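Local coordinates for protein (R)-S-adenosyl-L-methionine hydrolase (Thermus thermophilus, PDB 2CW5) that catalyses the hydrolysis of S-adenosyl-L-methionine to adenosine and L-methionine, without chlorinase or fluorinase activity, at residues 33-36 with 37-40. Numbering follows the deposited sequence.
Sequences VVDL and AHAL
Between D35 and H38 the backbone is kinked at L36, which has left the extended conformation, its psi being close to helical, and this brings two side chains three residues apart to the same side of the chain. There the imidazole of H38 reaches back along the chain, and its NE2 donates to D35 OD1 at 2.6 Å with an N-H...O angle of 157°. The acceptor lies almost in the ring plane, at the imidazole edge, yet the donor comes down on OD1 from above the carboxylate, the two planes standing 85° apart. Because CG of D35 lies anti to its carbonyl carbon (chi1 -68°), the carboxylate rises beside this edge, and D35 CG sits 3.2 Å from H38 NE2. The other carboxylate oxygen, D35 OD2, forms a salt bridge with K21 of the same chain, while H38 ND1 bonds to S8 OG, so both ring nitrogens are held and the rotation of the imidazole is fixed. An alanine in place of D35 would probably leave NE2 without its acceptor and K21 without its counter-charge. L36 instead packs on helix 45-55 and on A18 of a second subunit, which also hydrogen-bonds to the backbone of H38 and A39. This His-carboxylate hydrogen bond spans the kink in the mixed sheet's outermost strand within this chain, parallel to strand 4-8, near D9, which probably binds adenosine.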
loop_
_atom_site.group_PDB
_atom_site.type_symbol
_atom_site.label_atom_id
_atom_site.label_comp_id
_atom_site.label_asym_id
_atom_site.label_seq_id
_atom_site.Cartn_x
_atom_site.Cartn_y
_atom_site.Cartn_z
ATOM N N VAL C 33 5.897 11.735 -8.593
ATOM C CA VAL C 33 5.122 11.787 -7.314
ATOM C C VAL C 33 5.693 10.802 -6.310
ATOM O O VAL C 33 5.731 9.596 -6.554
ATOM C CB VAL C 33 3.632 11.448 -7.536
ATOM C CG1 VAL C 33 2.886 11.469 -6.201
ATOM C CG2 VAL C 33 3.012 12.450 -8.496
ATOM N N VAL C 34 6.140 11.325 -5.176
ATOM C CA VAL C 34 6.715 10.494 -4.133
ATOM C C VAL C 34 5.765 10.381 -2.947
ATOM O O VAL C 34 5.379 11.389 -2.349
ATOM C CB VAL C 34 8.051 11.080 -3.650
ATOM C CG1 VAL C 34 8.698 10.141 -2.638
ATOM C CG2 VAL C 34 8.977 11.308 -4.848
ATOM N N ASP C 35 5.385 9.154 -2.607
ATOM C CA ASP C 35 4.487 8.958 -1.482
ATOM C C ASP C 35 5.221 9.143 -0.161
ATOM O O ASP C 35 6.395 8.779 -0.024
ATOM C CB ASP C 35 3.861 7.561 -1.508
ATOM C CG ASP C 35 2.906 7.366 -2.672
ATOM O OD1 ASP C 35 2.126 8.293 -2.968
ATOM O OD2 ASP C 35 2.925 6.274 -3.278
ATOM N N LEU C 36 4.526 9.743 0.796
ATOM C CA LEU C 36 5.065 9.929 2.132
ATOM C C LEU C 36 4.432 8.819 2.966
ATOM O O LEU C 36 5.127 7.984 3.542
ATOM C CB LEU C 36 4.674 11.300 2.694
ATOM C CG LEU C 36 5.376 12.509 2.071
ATOM C CD1 LEU C 36 4.830 13.802 2.677
ATOM C CD2 LEU C 36 6.873 12.411 2.322
ATOM N N ALA C 37 3.101 8.807 3.003
ATOM C CA ALA C 37 2.352 7.803 3.755
ATOM C C ALA C 37 0.883 7.823 3.330
ATOM O O ALA C 37 0.341 8.885 3.019
ATOM C CB ALA C 37 2.473 8.078 5.257
ATOM N N HIS C 38 0.244 6.654 3.314
ATOM C CA HIS C 38 -1.159 6.550 2.921
ATOM C C HIS C 38 -1.967 5.617 3.820
ATOM O O HIS C 38 -3.199 5.630 3.792
ATOM C CB HIS C 38 -1.272 6.079 1.460
ATOM C CG HIS C 38 -0.774 7.080 0.464
ATOM N ND1 HIS C 38 -1.322 8.340 0.343
ATOM C CD2 HIS C 38 0.261 7.034 -0.407
ATOM C CE1 HIS C 38 -0.642 9.028 -0.558
ATOM N NE2 HIS C 38 0.325 8.258 -1.027
ATOM N N ALA C 39 -1.276 4.806 4.612
ATOM C CA ALA C 39 -1.949 3.872 5.510
ATOM C C ALA C 39 -2.090 4.457 6.914
ATOM O O ALA C 39 -1.972 3.740 7.901
ATOM C CB ALA C 39 -1.178 2.547 5.564
ATOM N N LEU C 40 -2.337 5.761 6.995
ATOM C CA LEU C 40 -2.492 6.435 8.285
ATOM C C LEU C 40 -3.916 6.274 8.802
ATOM O O LEU C 40 -4.859 6.159 8.017
ATOM C CB LEU C 40 -2.176 7.929 8.145
ATOM C CG LEU C 40 -0.768 8.300 7.666
ATOM C CD1 LEU C 40 -0.682 9.805 7.474
ATOM C CD2 LEU C 40 0.271 7.824 8.673
#